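Adhesin (Neisseria gonorrhoeae, PDB 6GQ4) is a gonococcal adhesin complex protein, a target of bactericidal antibodies, and probably also a lysozyme inhibitor like its MliC relatives. Local coordinates at residues V13-Q18 and V25-N30; T73-S78 and R82-M87. One frame throughout, in Å; residues are numbered along the deposited sequence. Where two conformers were deposited one is given.

Both interactions belong to the ACP-like domain, an all-beta fold, and their centres lie about 8 Å apart. Interaction 1 is fully buried. It pairs strands 9-16 and 22-29 by backbone bonds, apolar packing and a phenol pair. Interaction 2 is only partly buried. It ties the loop after strand 70-73 to the segment leading into strand 86-89, mostly by side-chain bonds to backbone carbonyls. The two share the sodium ion, one giving it a phenol oxygen and the other a carbonyl. They also pack directly. Tyr27 CE1 meets Met76 CE at 3.5 Å, and Ile86 CG2 lies 3.6 Å from Tyr27 OH, close to Tyr15 OH as well.

Interaction 1: residues V13-Q18 and V25-N30; sequences VSYVCQ and VTYGFN. With NA (sodium ion), chain B.
Val13 and Val25 form an antiparallel hydrogen-bonded pair in the beta hairpin of strands 9-16 and 22-29. Val13 N binds Val25 O at 2.8 Å, and Val25 N returns a bond to Val13 O. Tyr15 lies two residues on from Val13, and its side chain carries much of the rest of the contact. From CB the chain turns beside its own backbone N (chi1 -58°), which sends the ring across to strand 22-29. Of the Tyr15 ring atoms, CD1 passes Val25 CG2 at 4.0 Å and CE1 comes closer to the same methyl, at 3.7 Å. One face of the ring takes CG1 of Val13, offset toward the rim. On the other ring edge CE2 lies near the sodium ion. At the tip, the hydroxyl has two partners, the metal and the phenol of Tyr27. Tyr15 OH coordinates the sodium ion at 2.6 Å. The backbone carbonyls of Tyr81 and Gln84 also bind the metal. The two tyrosines arrive from opposite directions, and Tyr15 OH sits at the edge of the Tyr27 ring, in its plane. Val25 CG1 packs on one face of that ring. Tyr27 OH donates a hydrogen bond to Tyr15 OH at 2.8 Å.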
loop_
_atom_site.group_PDB
_atom_site.type_symbol
_atom_site.label_atom_id
_atom_site.label_comp_id
_atom_site.label_asym_id
_atom_site.label_seq_id
_atom_site.Cartn_x
_atom_site.Cartn_y
_atom_site.Cartn_z
ATOM N N VAL A 13 3.894 -5.069 5.641
ATOM C CA VAL A 13 4.467 -5.918 4.598
ATOM C C VAL A 13 5.754 -5.271 4.066
ATOM O O VAL A 13 5.773 -4.061 3.855
ATOM C CB VAL A 13 3.489 -6.222 3.445
ATOM C CG1 VAL A 13 4.088 -7.168 2.439
ATOM C CG2 VAL A 13 2.173 -6.799 3.913
ATOM N N SER A 14 6.802 -6.097 3.893
ATOM C CA SER A 14 8.080 -5.727 3.285
ATOM C C SER A 14 8.060 -6.110 1.796
ATOM O O SER A 14 7.707 -7.254 1.435
ATOM C CB SER A 14 9.223 -6.373 3.999
ATOM O OG SER A 14 9.449 -5.748 5.255
ATOM N N TYR A 15 8.443 -5.161 0.941
ATOM C CA TYR A 15 8.464 -5.436 -0.511
ATOM C C TYR A 15 9.860 -5.260 -1.124
ATOM O O TYR A 15 10.666 -4.471 -0.640
ATOM C CB TYR A 15 7.540 -4.472 -1.245
ATOM C CG TYR A 15 6.126 -4.518 -0.780
ATOM C CD1 TYR A 15 5.690 -3.764 0.289
ATOM C CD2 TYR A 15 5.223 -5.284 -1.468
ATOM C CE1 TYR A 15 4.368 -3.815 0.714
ATOM C CE2 TYR A 15 3.911 -5.350 -1.053
ATOM C CZ TYR A 15 3.477 -4.610 0.029
ATOM O OH TYR A 15 2.137 -4.700 0.430
ATOM N N VAL A 16 10.085 -5.985 -2.225
ATOM C CA VAL A 16 11.208 -5.764 -3.102
ATOM C C VAL A 16 10.675 -5.291 -4.461
ATOM O O VAL A 16 9.783 -5.898 -5.058
ATOM C CB VAL A 16 12.113 -7.009 -3.190
ATOM C CG1 VAL A 16 12.680 -7.316 -1.813
ATOM C CG2 VAL A 16 11.405 -8.239 -3.762
ATOM N N CYS A 17 11.238 -4.169 -4.908
ATOM C CA CYS A 17 10.786 -3.486 -6.096
ATOM C C CYS A 17 11.887 -3.517 -7.142
ATOM O O CYS A 17 13.002 -3.998 -6.863
ATOM C CB CYS A 17 10.377 -2.065 -5.747
ATOM S SG CYS A 17 9.358 -1.973 -4.254
ATOM N N GLN A 18 11.585 -2.978 -8.320
ATOM C CA GLN A 18 12.581 -2.866 -9.347
ATOM C C GLN A 18 13.637 -1.837 -8.940
ATOM O O GLN A 18 13.436 -1.052 -8.014
ATOM C CB GLN A 18 11.935 -2.454 -10.666
ATOM C CG GLN A 18 11.007 -3.523 -11.220
ATOM C CD GLN A 18 10.516 -3.130 -12.592
ATOM O OE1 GLN A 18 10.930 -2.101 -13.144
ATOM N NE2 GLN A 18 9.646 -3.959 -13.162
ATOM N N VAL A 25 5.377 -1.203 4.098
ATOM C CA VAL A 25 4.074 -0.542 4.086
ATOM C C VAL A 25 3.240 -1.153 5.239
ATOM O O VAL A 25 3.206 -2.383 5.347
ATOM C CB VAL A 25 3.293 -0.726 2.766
ATOM C CG1 VAL A 25 1.950 -0.005 2.825
ATOM C CG2 VAL A 25 4.081 -0.277 1.567
ATOM N N THR A 26 2.704 -0.263 6.064
ATOM C CA THR A 26 1.791 -0.667 7.138
ATOM C C THR A 26 0.362 -0.349 6.634
ATOM O O THR A 26 0.083 0.776 6.260
ATOM C CB THR A 26 2.094 0.067 8.445
ATOM O OG1 THR A 26 3.467 -0.250 8.797
ATOM C CG2 THR A 26 1.108 -0.295 9.522
ATOM N N TYR A 27 -0.532 -1.352 6.770
ATOM C CA TYR A 27 -1.925 -1.218 6.419
ATOM C C TYR A 27 -2.790 -1.248 7.677
ATOM O O TYR A 27 -2.527 -2.073 8.528
ATOM C CB TYR A 27 -2.351 -2.344 5.493
ATOM C CG TYR A 27 -1.595 -2.352 4.184
ATOM C CD1 TYR A 27 -1.990 -1.565 3.111
ATOM C CD2 TYR A 27 -0.531 -3.208 3.991
ATOM C CE1 TYR A 27 -1.274 -1.604 1.931
ATOM C CE2 TYR A 27 0.225 -3.236 2.823
ATOM C CZ TYR A 27 -0.191 -2.450 1.771
ATOM O OH TYR A 27 0.509 -2.443 0.592
ATOM N N GLY A 28 -3.696 -0.292 7.769
ATOM C CA GLY A 28 -4.760 -0.331 8.767
ATOM C C GLY A 28 -5.938 -1.169 8.263
ATOM O O GLY A 28 -6.235 -1.253 7.070
ATOM N N PHE A 29 -6.574 -1.840 9.243
ATOM C CA PHE A 29 -7.681 -2.738 8.960
ATOM C C PHE A 29 -8.828 -2.407 9.895
ATOM O O PHE A 29 -8.619 -2.032 11.038
ATOM C CB PHE A 29 -7.358 -4.220 9.151
ATOM C CG PHE A 29 -6.381 -4.755 8.147
ATOM C CD1 PHE A 29 -5.036 -4.558 8.366
ATOM C CD2 PHE A 29 -6.808 -5.445 7.015
ATOM C CE1 PHE A 29 -4.112 -5.003 7.441
ATOM C CE2 PHE A 29 -5.883 -5.884 6.079
ATOM C CZ PHE A 29 -4.525 -5.693 6.334
ATOM N N ASN A 30 -10.035 -2.573 9.360
ATOM C CA ASN A 30 -11.228 -2.401 10.155
ATOM C C ASN A 30 -11.654 -3.795 10.639
ATOM O O ASN A 30 -11.052 -4.853 10.311
ATOM C CB ASN A 30 -12.306 -1.583 9.433
ATOM C CG ASN A 30 -12.869 -2.274 8.215
ATOM O OD1 ASN A 30 -12.807 -3.510 8.088
ATOM N ND2 ASN A 30 -13.410 -1.460 7.315
HETATM NA NA NA B . 0.972 -6.861 -0.488
HETATM O O HOH W 1 0.044 -5.608 -1.002
#

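Interaction 2: residues T73-S78 and R82-M87; sequences TGAMDS and RKQPIM. With NA (sodium ion), chain B.
Gln84 lays its aliphatic part along the thioether of Met76. The two side chains slide past each other in opposite directions, and Gln84 CG lies 3.9 Å from Met76 SD. The contact closes the connection between strands 70-73 and 86-89 on itself, and this connection supplies the carbonyls of Tyr81 and Gln84 to the sodium site. The Gln84 chain bends at chi2 (-74°), which turns its amide back toward the 73-78 loop. Gln84 was modelled in two conformers. In the one described, Gln84 NE2 donates to Ala75 O at 2.7 Å, with a straight N-H...O angle of 171°. The nitrogen lies in the carbonyl plane of Ala75, on a lone pair, and the acceptor is almost in the amide plane of Gln84. In this conformer the bond orients the amide. Ser80 OG also bonds to Ala75 O, so here the carbonyl has two donors. Gly74 has no side chain, and the amide passes close over its backbone, with Gln84 NE2 3.7 Å from Gly74 C. Water 2 accepts a bond from Ala75 N at 3.1 Å.

Thr73 makes the second direct link. Its OG1 points away from the backbone N (chi1 -170°) and donates to Pro85 O at 2.7 Å. The hydroxyl is tilted out of the carbonyl plane. Thr73 OG1 touches Gln84 CB at 3.3 Å, and Ile86 CG2 packs beside it. Gln84 O binds the sodium ion at 2.6 Å, so the residue that holds the loop is also a metal ligand.

There are no helices around this contact. Thr73 and Met76 pack on strand 61-63, Met87 pairs by backbone bonds with Ser72 of strand 70-73, and Ile86 pairs with Cys100 of strand 95-102.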
loop_
_atom_site.group_PDB
_atom_site.type_symbol
_atom_site.label_atom_id
_atom_site.label_comp_id
_atom_site.label_asym_id
_atom_site.label_seq_id
_atom_site.Cartn_x
_atom_site.Cartn_y
_atom_site.Cartn_z
ATOM N N THR A 73 -2.805 -1.159 -6.003
ATOM C CA THR A 73 -2.721 -2.582 -5.881
ATOM C C THR A 73 -4.095 -3.174 -6.270
ATOM O O THR A 73 -4.983 -2.482 -6.805
ATOM C CB THR A 73 -2.278 -2.958 -4.452
ATOM O OG1 THR A 73 -1.966 -4.353 -4.361
ATOM C CG2 THR A 73 -3.304 -2.599 -3.390
ATOM N N GLY A 74 -4.182 -4.495 -6.142
ATOM C CA GLY A 74 -5.404 -5.269 -6.372
ATOM C C GLY A 74 -6.376 -5.178 -5.209
ATOM O O GLY A 74 -6.377 -4.232 -4.433
ATOM N N ALA A 75 -7.214 -6.200 -5.097
ATOM C CA ALA A 75 -8.193 -6.279 -4.030
ATOM C C ALA A 75 -7.445 -6.505 -2.724
ATOM O O ALA A 75 -6.473 -7.316 -2.651
ATOM C CB ALA A 75 -9.167 -7.399 -4.322
ATOM N N MET A 76 -7.828 -5.741 -1.698
ATOM C CA MET A 76 -7.087 -5.808 -0.412
ATOM C C MET A 76 -8.032 -6.105 0.731
ATOM O O MET A 76 -8.904 -5.343 1.035
ATOM C CB MET A 76 -6.375 -4.487 -0.123
ATOM C CG MET A 76 -5.275 -4.231 -1.082
ATOM S SD MET A 76 -3.816 -5.255 -0.736
ATOM C CE MET A 76 -2.911 -4.278 0.456
ATOM N N ASP A 77 -7.718 -7.192 1.419
ATOM C CA ASP A 77 -8.381 -7.523 2.685
ATOM C C ASP A 77 -7.442 -8.387 3.507
ATOM O O ASP A 77 -6.319 -8.668 3.122
ATOM C CB ASP A 77 -9.737 -8.182 2.426
ATOM C CG ASP A 77 -9.662 -9.495 1.680
ATOM O OD1 ASP A 77 -8.639 -10.224 1.779
ATOM O OD2 ASP A 77 -10.629 -9.763 0.982
ATOM N N SER A 78 -7.907 -8.753 4.709
ATOM C CA SER A 78 -7.092 -9.474 5.648
ATOM C C SER A 78 -6.590 -10.823 5.085
ATOM O O SER A 78 -5.566 -11.311 5.561
ATOM C CB SER A 78 -7.852 -9.611 6.995
ATOM O OG SER A 78 -9.105 -10.269 6.807
ATOM N N ARG A 82 -1.166 -9.864 1.921
ATOM C CA ARG A 82 0.276 -10.156 1.881
ATOM C C ARG A 82 0.718 -10.810 0.570
ATOM O O ARG A 82 1.922 -11.045 0.372
ATOM C CB ARG A 82 0.728 -11.077 3.013
ATOM C CG ARG A 82 0.190 -10.748 4.398
ATOM C CD ARG A 82 0.910 -11.511 5.522
ATOM N NE ARG A 82 2.292 -11.089 5.667
ATOM C CZ ARG A 82 2.729 -9.998 6.315
ATOM N NH1 ARG A 82 1.970 -9.296 7.170
ATOM N NH2 ARG A 82 3.985 -9.659 6.115
ATOM N N LYS A 83 -0.213 -11.039 -0.350
ATOM C CA LYS A 83 0.107 -11.621 -1.633
ATOM C C LYS A 83 0.080 -10.579 -2.748
ATOM O O LYS A 83 0.512 -10.896 -3.850
ATOM C CB LYS A 83 -0.903 -12.719 -1.952
ATOM C CG LYS A 83 -0.772 -13.967 -1.101
ATOM C CD LYS A 83 -1.635 -15.126 -1.593
ATOM C CE LYS A 83 -3.126 -14.898 -1.427
ATOM N NZ LYS A 83 -3.535 -15.042 -0.013
ATOM N N GLN A 84 -0.447 -9.375 -2.509
ATOM C CA GLN A 84 -0.689 -8.446 -3.640
ATOM C C GLN A 84 0.593 -7.659 -3.944
ATOM O O GLN A 84 1.241 -7.074 -3.064
ATOM C CB GLN A 84 -1.869 -7.510 -3.376
ATOM C CG GLN A 84 -3.214 -8.222 -3.211
ATOM C CD GLN A 84 -3.793 -8.729 -4.510
ATOM O OE1 GLN A 84 -3.075 -9.202 -5.391
ATOM N NE2 GLN A 84 -5.109 -8.630 -4.643
ATOM N N PRO A 85 0.998 -7.595 -5.225
ATOM C CA PRO A 85 2.059 -6.675 -5.599
ATOM C C PRO A 85 1.489 -5.255 -5.545
ATOM O O PRO A 85 0.259 -5.080 -5.693
ATOM C CB PRO A 85 2.467 -7.100 -7.004
ATOM C CG PRO A 85 1.440 -8.058 -7.483
ATOM C CD PRO A 85 0.483 -8.360 -6.363
ATOM N N ILE A 86 2.364 -4.262 -5.342
ATOM C CA ILE A 86 1.988 -2.833 -5.262
ATOM C C ILE A 86 2.905 -1.981 -6.167
ATOM O O ILE A 86 4.000 -2.396 -6.585
ATOM C CB ILE A 86 2.046 -2.355 -3.791
ATOM C CG1 ILE A 86 3.491 -2.209 -3.310
ATOM C CG2 ILE A 86 1.228 -3.266 -2.852
ATOM C CD1 ILE A 86 3.602 -1.411 -2.055
ATOM N N MET A 87 2.454 -0.751 -6.369
ATOM C CA MET A 87 3.276 0.312 -6.893
ATOM C C MET A 87 2.922 1.611 -6.152
ATOM O O MET A 87 1.830 1.789 -5.644
ATOM C CB MET A 87 3.139 0.423 -8.423
ATOM C CG MET A 87 1.842 0.782 -9.053
ATOM S SD MET A 87 2.155 1.041 -10.891
ATOM C CE MET A 87 1.784 2.783 -11.097
HETATM NA NA NA B . 0.972 -6.861 -0.488
HETATM O O HOH W 2 -6.553 -8.765 -6.684
HETATM O O HOH W 1 0.044 -5.608 -1.002
#